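Local coordinates for particle-associated lyase (Acinetobacter bacteriophage AP22, PDB 4Y9V), which probably degrades the capsular polysaccharide of Acinetobacter baumannii, acting as a tailspike lyase of the phage particle, at residues Y278-S283 with G293-T298; E328-G333 with E369-G374; S332-H337 with T343-C348; A353-G356 with E361-N364; N391-K396 with W402-G407. All coordinates share one frame; numbering follows the deposited sequence. Where two conformers were deposited one is given.

Interaction 1 (Y278-S283 with G293-T298); sequences YGIQIS and GSNNST. With 49S (2-acetamido-2-deoxy-beta-D-mannopyranuronic acid), chain B; SO4 (sulfate ion), chain K.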
# COMPACT_ATOMS: atom_id res chain seq x y z
N TYR A 278 -21.99 -15.66 7.62
CA TYR A 278 -20.81 -14.80 7.61
C TYR A 278 -19.76 -15.38 8.55
O TYR A 278 -20.08 -15.84 9.65
CB TYR A 278 -21.18 -13.39 8.07
CG TYR A 278 -22.27 -12.73 7.26
CD1 TYR A 278 -22.50 -13.01 5.92
CD2 TYR A 278 -23.07 -11.75 7.84
CE1 TYR A 278 -23.49 -12.34 5.20
CE2 TYR A 278 -24.03 -11.06 7.11
CZ TYR A 278 -24.23 -11.34 5.78
OH TYR A 278 -25.20 -10.63 5.13
N GLY A 279 -18.49 -15.38 8.14
CA GLY A 279 -17.44 -15.80 9.08
C GLY A 279 -17.30 -14.79 10.22
O GLY A 279 -17.55 -15.11 11.39
N ILE A 280 -16.92 -13.58 9.85
CA ILE A 280 -16.98 -12.41 10.69
C ILE A 280 -17.98 -11.44 10.08
O ILE A 280 -17.92 -11.18 8.88
CB ILE A 280 -15.60 -11.69 10.79
CG1 ILE A 280 -14.55 -12.64 11.35
CG2 ILE A 280 -15.73 -10.43 11.65
CD1 ILE A 280 -13.15 -12.11 11.32
N GLN A 281 -18.88 -10.92 10.91
CA GLN A 281 -19.71 -9.79 10.51
C GLN A 281 -19.24 -8.55 11.26
O GLN A 281 -19.25 -8.53 12.50
CB GLN A 281 -21.20 -10.03 10.75
CG GLN A 281 -22.05 -8.92 10.10
CD GLN A 281 -23.54 -9.12 10.26
OE1 GLN A 281 -23.97 -9.84 11.14
NE2 GLN A 281 -24.33 -8.45 9.41
N ILE A 282 -18.85 -7.54 10.51
CA ILE A 282 -18.56 -6.21 11.06
C ILE A 282 -19.85 -5.44 10.85
O ILE A 282 -20.22 -5.14 9.72
CB ILE A 282 -17.33 -5.61 10.34
CG1 ILE A 282 -16.09 -6.46 10.58
CG2 ILE A 282 -17.13 -4.18 10.81
CD1 ILE A 282 -14.91 -6.11 9.69
N SER A 283 -20.58 -5.22 11.95
CA SER A 283 -21.92 -4.63 11.95
C SER A 283 -21.85 -3.21 12.48
O SER A 283 -21.63 -3.01 13.68
CB SER A 283 -22.86 -5.45 12.81
OG SER A 283 -23.11 -6.71 12.22
N GLY A 293 -4.99 -12.46 8.12
CA GLY A 293 -5.79 -13.56 8.55
C GLY A 293 -6.44 -14.31 7.40
O GLY A 293 -6.08 -14.12 6.23
N SER A 294 -7.33 -15.21 7.75
CA SER A 294 -8.07 -16.00 6.79
C SER A 294 -9.42 -16.35 7.39
O SER A 294 -9.53 -16.61 8.58
CB SER A 294 -7.33 -17.31 6.47
OG SER A 294 -7.99 -18.11 5.50
N ASN A 295 -10.43 -16.33 6.53
CA ASN A 295 -11.75 -16.74 6.92
C ASN A 295 -12.44 -17.39 5.73
O ASN A 295 -12.26 -16.97 4.58
CB ASN A 295 -12.63 -15.56 7.40
CG ASN A 295 -12.03 -14.85 8.61
OD1 ASN A 295 -11.31 -13.87 8.39
ND2 ASN A 295 -12.29 -15.37 9.78
N ASN A 296 -13.24 -18.42 6.06
CA ASN A 296 -14.03 -19.19 5.11
C ASN A 296 -15.46 -19.29 5.61
O ASN A 296 -15.72 -19.41 6.82
CB ASN A 296 -13.44 -20.60 4.97
CG ASN A 296 -12.09 -20.57 4.32
OD1 ASN A 296 -11.87 -19.84 3.37
ND2 ASN A 296 -11.20 -21.42 4.77
N SER A 297 -16.41 -19.25 4.68
CA SER A 297 -17.82 -19.28 5.05
C SER A 297 -18.66 -19.86 3.94
O SER A 297 -18.30 -19.81 2.76
CB SER A 297 -18.25 -17.83 5.33
OG SER A 297 -19.62 -17.78 5.66
N THR A 298 -19.88 -20.31 4.28
CA THR A 298 -20.86 -20.64 3.26
C THR A 298 -21.10 -19.45 2.32
O THR A 298 -21.21 -19.64 1.11
CB THR A 298 -22.19 -21.09 3.89
OG1 THR A 298 -21.88 -22.26 4.67
CG2 THR A 298 -23.25 -21.38 2.86
C8 49S B . -26.39 -4.85 6.03
C7 49S B . -26.24 -6.31 6.41
O7 49S B . -25.14 -6.76 6.80
N2 49S B . -27.34 -7.07 6.30
C2 49S B . -27.35 -8.49 6.56
C3 49S B . -28.04 -8.84 7.88
O3 49S B . -27.39 -8.20 8.98
C1 49S B . -28.08 -9.21 5.44
O1 49S B . -27.54 -8.90 4.18
O5 49S B . -29.43 -8.76 5.39
C5 49S B . -30.15 -9.18 6.57
C6 49S B . -31.60 -8.78 6.40
O6A 49S B . -31.86 -7.64 5.95
O6B 49S B . -32.46 -9.63 6.75
C4 49S B . -29.53 -8.55 7.82
O4 49S B . -30.28 -9.17 8.88
S SO4 K . -25.74 -10.16 1.23
O1 SO4 K . -26.49 -8.95 1.54
O2 SO4 K . -24.66 -9.84 0.28
O3 SO4 K . -26.69 -11.10 0.63
O4 SO4 K . -25.11 -10.81 2.41
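Ser297 OG, which lies 3.6 Å from Gly279 N and 3.7 Å from Tyr278 N without bonding to either, is held by its own neighbours: it is hydrogen-bonded to Asn277 O and to Arg299 N, with a weaker bond to His300 O. With OG anti to the backbone N of Ser297 (chi1 178°), the hydroxyl is directed against the peptide between Tyr278 and Gly279. There the first segment turns a corner, and the CA atoms of Gly279 and Ser297 come within 5.3 Å, an approach made where glycine brings no side chain. Beyond the corner, the Ile280 side chain crosses that of Asn295 at about a right angle, and CD1 rests 3.7 Å from Asn295 ND2. This amide is already engaged, ND2 with Asn265 OD1 and Ala267 O, and OD1 with the Tyr290 hydroxyl, so the isoleucine packs on a group whose polar ends are paired. The Tyr278 side chain leaves the other way. Tyr278 OH donates at 2.7 Å to O4 of a sulfate ion, probably from the crystallisation liquor. The same Tyr278 OH accepts from O1 of the bound 2-acetamido-2-deoxy-mannuronic acid at 3.1 Å. Gln281 NE2 reaches O3 of this sugar at 3.1 Å (158° at the hydrogen), with a weak second bond to O7. Backbone packing at a corner between strands of the pectin-lyase-like beta-helix thus lies directly behind the wall of its glycan pocket.

Interaction 2 (E328-G333 with E369-G374); sequences ETDTSG and EREGQG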
# COMPACT_ATOMS: atom_id res chain seq x y z
N GLU A 328 -18.00 -20.50 0.03
CA GLU A 328 -18.25 -21.79 -0.65
C GLU A 328 -19.30 -21.66 -1.73
O GLU A 328 -19.13 -22.23 -2.83
CB GLU A 328 -18.70 -22.79 0.45
CG GLU A 328 -19.10 -24.16 -0.12
CD GLU A 328 -20.56 -24.29 -0.45
OE1 GLU A 328 -21.38 -23.89 0.41
OE2 GLU A 328 -20.86 -24.94 -1.48
N THR A 329 -20.38 -20.92 -1.47
CA THR A 329 -21.34 -20.59 -2.50
C THR A 329 -20.74 -19.51 -3.42
O THR A 329 -19.71 -18.92 -3.13
CB THR A 329 -22.68 -20.14 -1.91
OG1 THR A 329 -22.51 -18.90 -1.22
CG2 THR A 329 -23.31 -21.20 -1.02
N ASP A 330 -21.47 -19.21 -4.50
CA ASP A 330 -20.94 -18.32 -5.53
C ASP A 330 -21.13 -16.83 -5.28
O ASP A 330 -21.14 -16.07 -6.23
CB ASP A 330 -21.49 -18.71 -6.89
CG ASP A 330 -20.66 -18.21 -8.07
OD1 ASP A 330 -19.41 -18.33 -7.97
OD2 ASP A 330 -21.26 -17.74 -9.07
N THR A 331 -21.19 -16.42 -4.04
CA THR A 331 -21.11 -15.02 -3.65
C THR A 331 -19.63 -14.65 -3.46
O THR A 331 -18.75 -15.30 -4.00
CB THR A 331 -22.03 -14.74 -2.47
OG1 THR A 331 -22.07 -13.33 -2.23
CG2 THR A 331 -21.62 -15.43 -1.19
N SER A 332 -19.38 -13.56 -2.72
CA SER A 332 -18.02 -13.07 -2.53
C SER A 332 -17.46 -13.44 -1.17
O SER A 332 -18.13 -13.40 -0.14
CB SER A 332 -17.97 -11.56 -2.71
OG SER A 332 -18.82 -10.92 -1.76
N GLY A 333 -16.16 -13.74 -1.16
CA GLY A 333 -15.45 -13.91 0.09
C GLY A 333 -15.36 -12.62 0.90
O GLY A 333 -15.69 -12.57 2.08
N GLU A 369 -12.91 -14.61 -10.47
CA GLU A 369 -14.23 -14.46 -11.05
C GLU A 369 -15.20 -15.43 -10.41
O GLU A 369 -14.86 -16.61 -10.19
CB GLU A 369 -14.13 -14.73 -12.56
CG GLU A 369 -15.38 -14.28 -13.31
CD GLU A 369 -15.44 -14.66 -14.77
OE1 GLU A 369 -14.68 -15.52 -15.22
OE2 GLU A 369 -16.34 -14.09 -15.42
N ARG A 370 -16.44 -15.01 -10.16
CA ARG A 370 -17.48 -15.95 -9.74
C ARG A 370 -17.89 -16.84 -10.92
O ARG A 370 -17.71 -16.49 -12.11
CB ARG A 370 -18.69 -15.23 -9.16
CG ARG A 370 -19.51 -14.40 -10.16
CD ARG A 370 -20.89 -14.09 -9.64
NE ARG A 370 -21.62 -13.36 -10.67
CZ ARG A 370 -22.88 -12.96 -10.57
NH1 ARG A 370 -23.59 -13.23 -9.48
NH2 ARG A 370 -23.43 -12.27 -11.54
N GLU A 371 -18.49 -17.98 -10.62
CA GLU A 371 -19.01 -18.87 -11.65
C GLU A 371 -20.03 -18.18 -12.53
O GLU A 371 -20.12 -18.44 -13.74
CB GLU A 371 -19.58 -20.15 -11.05
CG GLU A 371 -18.54 -20.98 -10.29
CD GLU A 371 -17.37 -21.38 -11.15
OE1 GLU A 371 -17.57 -22.06 -12.19
OE2 GLU A 371 -16.24 -20.97 -10.91
N GLY A 372 -20.83 -17.29 -11.92
CA GLY A 372 -21.89 -16.57 -12.60
C GLY A 372 -21.45 -15.36 -13.43
O GLY A 372 -22.33 -14.63 -13.90
N GLN A 373 -20.15 -15.19 -13.61
CA GLN A 373 -19.47 -14.16 -14.40
C GLN A 373 -19.19 -12.89 -13.58
O GLN A 373 -20.04 -12.40 -12.82
CB GLN A 373 -20.18 -13.72 -15.68
CG GLN A 373 -20.51 -14.87 -16.62
CD GLN A 373 -20.82 -14.38 -18.01
OE1 GLN A 373 -20.95 -13.17 -18.27
NE2 GLN A 373 -20.95 -15.32 -18.95
N GLY A 374 -18.02 -12.33 -13.83
CA GLY A 374 -17.60 -11.07 -13.25
C GLY A 374 -16.77 -11.26 -11.98
O GLY A 374 -16.88 -12.25 -11.26
O HOH W 1 -23.03 -14.17 -6.78
O HOH W 2 -23.26 -14.77 -7.15
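Two loops without regular secondary structure meet where Arg370 to Gln373 form a type I beta turn, the CA atoms of Asp330 and Arg370 coming to 5.9 Å. Across the surface of the beta-helix, the Asp330 carboxylate grips this turn by two successive backbone N-H groups. OD1 accepts from Glu371 N at 2.8 Å (157° at the hydrogen) and OD2 from Gly372 N at 2.9 Å (142°), each oxygen using its syn lone pair. This two-pronged hold should fix the rotation of the carboxylate, which extends across with CG anti to the Asp330 backbone N. CB of Arg370 and CB of Glu371 close round it, the latter 3.5 Å from OD2. The acidic end of Glu371 departs to a salt bridge with Lys396. Nor does the Arg370 guanidinium touch the Asp330 carboxylate: the side chain runs extended from CG, and its NE bonds back to Gln373 O inside the turn at 2.8 Å, with that oxygen only 8° out of the guanidinium plane.

Interaction 3 (S332-H337 with T343-C348); sequences SGADMH and TVYDHC. With 49S (2-acetamido-2-deoxy-beta-D-mannopyranuronic acid), chain B.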
# COMPACT_ATOMS: atom_id res chain seq x y z
N SER A 332 -19.38 -13.56 -2.72
CA SER A 332 -18.02 -13.07 -2.53
C SER A 332 -17.46 -13.44 -1.17
O SER A 332 -18.13 -13.40 -0.14
CB SER A 332 -17.97 -11.56 -2.71
OG SER A 332 -18.82 -10.92 -1.76
N GLY A 333 -16.16 -13.74 -1.16
CA GLY A 333 -15.45 -13.91 0.09
C GLY A 333 -15.36 -12.62 0.90
O GLY A 333 -15.69 -12.57 2.08
N ALA A 334 -14.87 -11.58 0.22
CA ALA A 334 -14.81 -10.21 0.75
C ALA A 334 -16.09 -9.48 0.38
O ALA A 334 -16.56 -9.54 -0.76
CB ALA A 334 -13.62 -9.47 0.15
N ASP A 335 -16.65 -8.76 1.35
CA ASP A 335 -17.88 -8.04 1.13
C ASP A 335 -17.85 -6.63 1.69
O ASP A 335 -17.23 -6.33 2.72
CB ASP A 335 -19.06 -8.81 1.77
CG ASP A 335 -20.33 -7.98 1.94
OD1 ASP A 335 -21.07 -7.86 0.93
OD2 ASP A 335 -20.53 -7.46 3.08
N MET A 336 -18.63 -5.77 1.03
CA MET A 336 -19.07 -4.49 1.55
C MET A 336 -20.54 -4.32 1.16
O MET A 336 -20.84 -4.26 -0.04
CB MET A 336 -18.26 -3.30 1.00
CG MET A 336 -16.77 -3.45 1.13
SD MET A 336 -15.98 -1.97 0.43
CE MET A 336 -14.29 -2.53 0.25
N HIS A 337 -21.43 -4.21 2.14
CA HIS A 337 -22.82 -3.90 1.90
C HIS A 337 -23.01 -2.41 1.56
O HIS A 337 -22.10 -1.58 1.71
CB HIS A 337 -23.68 -4.25 3.14
CG HIS A 337 -23.97 -5.69 3.31
ND1 HIS A 337 -23.08 -6.71 3.50
CD2 HIS A 337 -25.18 -6.28 3.37
CE1 HIS A 337 -23.72 -7.85 3.65
NE2 HIS A 337 -25.00 -7.61 3.60
N THR A 343 -13.88 2.31 3.02
CA THR A 343 -13.41 0.97 3.41
C THR A 343 -12.57 0.38 2.29
O THR A 343 -12.86 0.56 1.10
CB THR A 343 -14.62 0.11 3.79
OG1 THR A 343 -15.18 0.66 4.99
CG2 THR A 343 -14.26 -1.32 4.12
N VAL A 344 -11.50 -0.33 2.68
CA VAL A 344 -10.56 -0.91 1.72
C VAL A 344 -10.19 -2.34 2.16
O VAL A 344 -9.96 -2.60 3.33
CB VAL A 344 -9.30 -0.05 1.58
CG1 VAL A 344 -8.63 0.24 2.91
CG2 VAL A 344 -8.29 -0.66 0.55
N TYR A 345 -10.09 -3.19 1.15
CA TYR A 345 -9.37 -4.46 1.20
C TYR A 345 -8.08 -4.29 0.40
O TYR A 345 -8.14 -3.93 -0.79
CB TYR A 345 -10.16 -5.62 0.64
CG TYR A 345 -11.37 -6.06 1.41
CD1 TYR A 345 -11.30 -7.04 2.39
CD2 TYR A 345 -12.63 -5.51 1.16
CE1 TYR A 345 -12.42 -7.45 3.09
CE2 TYR A 345 -13.76 -5.91 1.84
CZ TYR A 345 -13.66 -6.90 2.81
OH TYR A 345 -14.75 -7.38 3.51
N ASP A 346 -6.94 -4.52 1.03
CA ASP A 346 -5.61 -4.32 0.42
C ASP A 346 -4.80 -5.57 0.58
O ASP A 346 -4.71 -6.15 1.66
CB ASP A 346 -4.91 -3.15 1.12
CG ASP A 346 -3.60 -2.73 0.46
OD1 ASP A 346 -3.49 -2.74 -0.76
OD2 ASP A 346 -2.70 -2.28 1.19
N HIS A 347 -4.18 -6.06 -0.52
CA HIS A 347 -3.33 -7.26 -0.43
C HIS A 347 -4.12 -8.44 0.12
O HIS A 347 -3.60 -9.26 0.88
CB HIS A 347 -2.03 -6.98 0.34
CG HIS A 347 -1.00 -6.25 -0.51
ND1 HIS A 347 -0.63 -4.96 -0.52
CD2 HIS A 347 -0.29 -6.85 -1.50
CE1 HIS A 347 0.34 -4.79 -1.48
NE2 HIS A 347 0.52 -5.92 -2.07
N CYS A 348 -5.38 -8.57 -0.30
CA CYS A 348 -6.25 -9.68 0.06
C CYS A 348 -6.52 -10.55 -1.15
O CYS A 348 -6.32 -10.14 -2.30
CB CYS A 348 -7.58 -9.17 0.63
SG CYS A 348 -7.45 -8.26 2.18
C8 49S B . -26.39 -4.85 6.03
C7 49S B . -26.24 -6.31 6.41
O7 49S B . -25.14 -6.76 6.80
N2 49S B . -27.34 -7.07 6.30
C2 49S B . -27.35 -8.49 6.56
C3 49S B . -28.04 -8.84 7.88
O3 49S B . -27.39 -8.20 8.98
C1 49S B . -28.08 -9.21 5.44
O1 49S B . -27.54 -8.90 4.18
O5 49S B . -29.43 -8.76 5.39
C5 49S B . -30.15 -9.18 6.57
C6 49S B . -31.60 -8.78 6.40
O6A 49S B . -31.86 -7.64 5.95
O6B 49S B . -32.46 -9.63 6.75
C4 49S B . -29.53 -8.55 7.82
O4 49S B . -30.28 -9.17 8.88
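Tyr345 is held against the loop 332-337 at one face and two points of its edge, although no backbone hydrogen bond joins the segments; the touching parts, 334-336 and 343-345, run nearly antiparallel (168°), with the CA atoms of Ala334 and Tyr345 7.9 Å apart. Ala334 CB sits over the middle of the ring, 3.7 Å from its centroid and 13° off the normal, a CH-pi contact. At the edge, Tyr345 OH donates to Asp335 O at 2.8 Å, tilted 29° from the carbonyl plane, which satisfies a buried hydroxyl. Met336 comes to another part of the edge: extended beyond CG, it slides past the ring in the opposite direction until CE lies 3.5 Å from Tyr345 CD2, with Thr343 CG2 at 4.1 Å from the same methyl. The clamped carbonyl belongs to a residue whose side chain turns the other way. Asp335 OD2 receives His337 ND1 at 2.7 Å on its syn side and also Ile304 N, while OD1 takes the Thr354 hydroxyl. Oriented by this pairing, His337 meets sugar O1 through NE2 at 2.9 Å, and the N-acetyl group, with O7 toward the rim, lies over one ring face. Interior aromatic packing of the beta-helix is thereby coupled to the glycan pocket.

Interaction 4 (A353-G356 with E361-N364); sequences ATFG and EYSN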
# COMPACT_ATOMS: atom_id res chain seq x y z
N ALA A 353 -16.33 -10.07 -5.33
CA ALA A 353 -16.18 -8.90 -4.46
C ALA A 353 -17.43 -8.04 -4.60
O ALA A 353 -17.87 -7.79 -5.72
CB ALA A 353 -14.95 -8.09 -4.86
N THR A 354 -17.94 -7.55 -3.48
CA THR A 354 -19.00 -6.56 -3.46
C THR A 354 -18.44 -5.22 -2.97
O THR A 354 -17.53 -5.17 -2.14
CB THR A 354 -20.19 -7.02 -2.59
OG1 THR A 354 -19.67 -7.28 -1.31
CG2 THR A 354 -20.90 -8.23 -3.18
N PHE A 355 -18.98 -4.12 -3.51
CA PHE A 355 -18.25 -2.83 -3.43
C PHE A 355 -18.89 -1.76 -2.57
O PHE A 355 -18.37 -0.65 -2.51
CB PHE A 355 -17.97 -2.29 -4.84
CG PHE A 355 -16.59 -1.79 -5.10
CD1 PHE A 355 -16.14 -1.71 -6.42
CD2 PHE A 355 -15.72 -1.35 -4.09
CE1 PHE A 355 -14.87 -1.21 -6.71
CE2 PHE A 355 -14.47 -0.87 -4.39
CZ PHE A 355 -14.03 -0.79 -5.69
N GLY A 356 -20.01 -2.06 -1.91
CA GLY A 356 -20.57 -1.14 -0.95
C GLY A 356 -21.12 0.14 -1.56
O GLY A 356 -21.49 0.23 -2.72
N GLU A 361 -12.41 0.82 -1.78
CA GLU A 361 -11.28 0.37 -2.61
C GLU A 361 -10.99 -1.10 -2.40
O GLU A 361 -11.03 -1.61 -1.28
CB GLU A 361 -10.03 1.20 -2.26
CG GLU A 361 -8.78 0.87 -3.06
CD GLU A 361 -7.66 1.90 -2.91
OE1 GLU A 361 -7.60 2.55 -1.84
OE2 GLU A 361 -6.85 2.02 -3.85
N TYR A 362 -10.66 -1.77 -3.50
CA TYR A 362 -9.88 -3.02 -3.48
C TYR A 362 -8.54 -2.69 -4.15
O TYR A 362 -8.55 -2.21 -5.30
CB TYR A 362 -10.53 -4.19 -4.23
CG TYR A 362 -11.77 -4.74 -3.55
CD1 TYR A 362 -13.01 -4.14 -3.67
CD2 TYR A 362 -11.68 -5.88 -2.76
CE1 TYR A 362 -14.12 -4.65 -3.03
CE2 TYR A 362 -12.79 -6.41 -2.13
CZ TYR A 362 -14.03 -5.78 -2.25
OH TYR A 362 -15.08 -6.34 -1.59
N SER A 363 -7.44 -2.91 -3.45
CA SER A 363 -6.11 -2.61 -3.99
C SER A 363 -5.19 -3.80 -3.77
O SER A 363 -5.23 -4.45 -2.73
CB SER A 363 -5.52 -1.36 -3.34
OG SER A 363 -5.52 -1.44 -1.92
N ASN A 364 -4.35 -4.06 -4.78
CA ASN A 364 -3.33 -5.10 -4.64
C ASN A 364 -3.95 -6.46 -4.28
O ASN A 364 -3.26 -7.27 -3.63
CB ASN A 364 -2.26 -4.70 -3.62
CG ASN A 364 -1.63 -3.38 -4.01
OD1 ASN A 364 -1.08 -3.25 -5.09
ND2 ASN A 364 -1.77 -2.41 -3.10
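The irregular segment 353-356 flanks strand 360-363 at a distance, the nearest CA pair, Phe355 and Glu361, being 7.7 Å apart, so side chains rather than backbone bonds make the join. Tyr362 spans the gap. Its OH donates to Thr354 O at 2.8 Å, tilted from the carbonyl plane, and this acceptor lies near the plane of the ring. Ala353 CB packs over one face, 3.6 Å from Tyr362 CZ, in a CH-pi contact 27° off the normal. On the flank, the edge of the tyrosine turns toward the face of Phe355 in a T-shaped pair: centroids stand 5.3 Å apart, planes meet at 67°, and the closest carbons are Phe355 CE2 and Tyr362 CD1 at 3.7 Å. The phenylalanine also brings CE2 to 3.7 Å from Glu361 N and has a second edge-to-face partner in Phe386. Thr354 points its CB away, and its hydroxyl bonds to Asp335. Tyr362 further meets the Tyr345 ring from the preceding coil at planes about 10° apart. Stacking of like residues at matching places of successive coils in the interior of the solenoid, as with these two tyrosines, is characteristic of parallel beta-helices.

Interaction 5 (N391-K396 with W402-G407); sequences NTYYTK and WSLVHG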
# COMPACT_ATOMS: atom_id res chain seq x y z
N ASN A 391 -5.00 -4.44 -8.86
CA ASN A 391 -5.44 -5.80 -8.58
C ASN A 391 -5.03 -6.75 -9.71
O ASN A 391 -4.79 -6.33 -10.84
CB ASN A 391 -6.96 -5.86 -8.40
CG ASN A 391 -7.42 -4.97 -7.27
OD1 ASN A 391 -6.92 -5.02 -6.14
ND2 ASN A 391 -8.43 -4.13 -7.56
N THR A 392 -5.04 -8.04 -9.37
CA THR A 392 -4.90 -9.12 -10.34
C THR A 392 -6.25 -9.86 -10.38
O THR A 392 -6.75 -10.28 -9.34
CB THR A 392 -3.77 -10.06 -9.97
OG1 THR A 392 -2.56 -9.29 -9.94
CG2 THR A 392 -3.62 -11.15 -11.00
N TYR A 393 -6.80 -9.98 -11.57
CA TYR A 393 -8.12 -10.57 -11.77
C TYR A 393 -7.95 -11.88 -12.52
O TYR A 393 -7.23 -11.92 -13.53
CB TYR A 393 -9.03 -9.63 -12.60
CG TYR A 393 -9.10 -8.22 -12.07
CD1 TYR A 393 -8.12 -7.29 -12.41
CD2 TYR A 393 -10.15 -7.79 -11.24
CE1 TYR A 393 -8.16 -5.98 -11.96
CE2 TYR A 393 -10.19 -6.49 -10.77
CZ TYR A 393 -9.20 -5.58 -11.13
OH TYR A 393 -9.25 -4.30 -10.60
N TYR A 394 -8.60 -12.93 -12.04
CA TYR A 394 -8.50 -14.26 -12.69
C TYR A 394 -9.86 -14.61 -13.22
O TYR A 394 -10.78 -14.85 -12.42
CB TYR A 394 -8.01 -15.27 -11.65
CG TYR A 394 -6.59 -15.07 -11.20
CD1 TYR A 394 -5.57 -15.46 -12.05
CD2 TYR A 394 -6.23 -14.45 -10.01
CE1 TYR A 394 -4.23 -15.29 -11.70
CE2 TYR A 394 -4.90 -14.27 -9.67
CZ TYR A 394 -3.91 -14.70 -10.52
OH TYR A 394 -2.58 -14.49 -10.18
N THR A 395 -10.06 -14.64 -14.52
CA THR A 395 -11.33 -14.90 -15.17
C THR A 395 -11.24 -16.09 -16.09
O THR A 395 -10.17 -16.48 -16.56
CB THR A 395 -11.88 -13.68 -15.96
OG1 THR A 395 -11.16 -13.54 -17.20
CG2 THR A 395 -11.81 -12.40 -15.16
N LYS A 396 -12.43 -16.65 -16.36
CA LYS A 396 -12.57 -17.78 -17.28
C LYS A 396 -13.85 -17.73 -18.11
O LYS A 396 -13.90 -18.49 -19.08
CB LYS A 396 -12.43 -19.11 -16.55
CG LYS A 396 -13.49 -19.36 -15.50
CD LYS A 396 -13.40 -20.84 -15.12
CE LYS A 396 -14.22 -21.14 -13.91
NZ LYS A 396 -15.65 -20.75 -14.10
N TRP A 402 -22.05 -10.42 -17.39
CA TRP A 402 -21.55 -9.52 -16.40
C TRP A 402 -20.10 -9.22 -16.77
O TRP A 402 -19.32 -10.12 -17.07
CB TRP A 402 -21.60 -10.14 -14.96
CG TRP A 402 -23.00 -10.45 -14.56
CD1 TRP A 402 -23.70 -11.60 -14.80
CD2 TRP A 402 -23.91 -9.56 -13.89
NE1 TRP A 402 -24.98 -11.49 -14.33
CE2 TRP A 402 -25.14 -10.25 -13.76
CE3 TRP A 402 -23.78 -8.27 -13.39
CZ2 TRP A 402 -26.24 -9.66 -13.16
CZ3 TRP A 402 -24.89 -7.68 -12.79
CH2 TRP A 402 -26.09 -8.38 -12.68
N SER A 403 -19.76 -7.92 -16.77
CA SER A 403 -18.42 -7.48 -17.06
C SER A 403 -17.49 -7.74 -15.86
O SER A 403 -17.91 -8.11 -14.78
CB SER A 403 -18.44 -6.01 -17.40
OG SER A 403 -19.00 -5.76 -18.68
N LEU A 404 -16.19 -7.53 -16.10
CA LEU A 404 -15.22 -7.71 -15.02
C LEU A 404 -15.65 -6.95 -13.75
O LEU A 404 -15.62 -7.50 -12.64
CB LEU A 404 -13.84 -7.25 -15.48
CG LEU A 404 -12.72 -7.55 -14.47
CD1 LEU A 404 -12.32 -8.99 -14.53
CD2 LEU A 404 -11.51 -6.63 -14.74
N VAL A 405 -15.99 -5.69 -13.96
CA VAL A 405 -16.48 -4.76 -12.95
C VAL A 405 -17.83 -4.28 -13.47
O VAL A 405 -17.91 -3.74 -14.56
CB VAL A 405 -15.51 -3.57 -12.82
CG1 VAL A 405 -16.01 -2.61 -11.75
CG2 VAL A 405 -14.08 -4.03 -12.55
N HIS A 406 -18.90 -4.52 -12.68
CA HIS A 406 -20.23 -4.28 -13.18
C HIS A 406 -21.07 -3.61 -12.09
O HIS A 406 -21.06 -4.06 -10.95
CB HIS A 406 -20.89 -5.61 -13.62
CG HIS A 406 -21.96 -5.46 -14.64
ND1 HIS A 406 -21.79 -5.99 -15.89
CD2 HIS A 406 -23.18 -4.85 -14.59
CE1 HIS A 406 -22.88 -5.70 -16.57
NE2 HIS A 406 -23.75 -5.03 -15.82
N GLY A 407 -21.75 -2.55 -12.49
CA GLY A 407 -22.66 -1.87 -11.58
C GLY A 407 -24.03 -1.74 -12.18
O GLY A 407 -24.18 -1.52 -13.38
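Leu404 places its two methyls on different partners. CD2 lies over the middle of the Tyr393 ring, 3.9 Å from the centroid and 12° off the normal, a clear CH-pi contact, while CD1 fits between Thr395 CG2 at 3.5 Å and Tyr393 CB at 3.9 Å. The leucine can straddle both because CG is anti to its backbone N (chi1 -174°), which carries the branch straight across to the strand; its side chain crosses those of Tyr393 and Thr395 at about right angles. No hydrogen bond links the segments, so the contact is purely apolar, part of the interior of the pectin-lyase-like beta-helix, where strand 391-394 on one face meets the bend leading into strand 405-409 on another. Ile426 of the following coil touches both Tyr393 and Leu404. Behind the first shell, polar groups fix the orientations. Asn391 ND2 donates to Tyr393 OH at 3.2 Å, nearly straight at 167°, and also to Tyr362 O. Thr395 OG1 bonds to Asn427 O, leaving CG2 to face the leucine. On the far side of Leu404, Ser403 N donates to His406 ND1 at 2.9 Å, the donor close to the imidazole plane, and Trp402 CE3 lies 3.5 Å above one face of that ring.

How the interactions relate
From the N terminus, interaction 1 closes a nine-residue loop between strands 278-283 and 293-297. Interaction 2 then spans a longer excursion, from 328-333 to 369-374. Interaction 3 starts from the same stretch, sharing Ser332 and Gly333, and closes early at 343-348; interaction 4 follows, nested wholly within the loop of interaction 2. Interaction 5 comes last, in series, and no contacts cross. Tyr278 and His337 bring interactions 1 and 3 to the same sugar, while Thr298 and Thr329 join 1 to 2. Asp335 with Thr354 ties 3 to 4, whose centres are about 5 Å apart. Asn391 links 5 to 4, and Glu369 links it to 2, connecting successive coils.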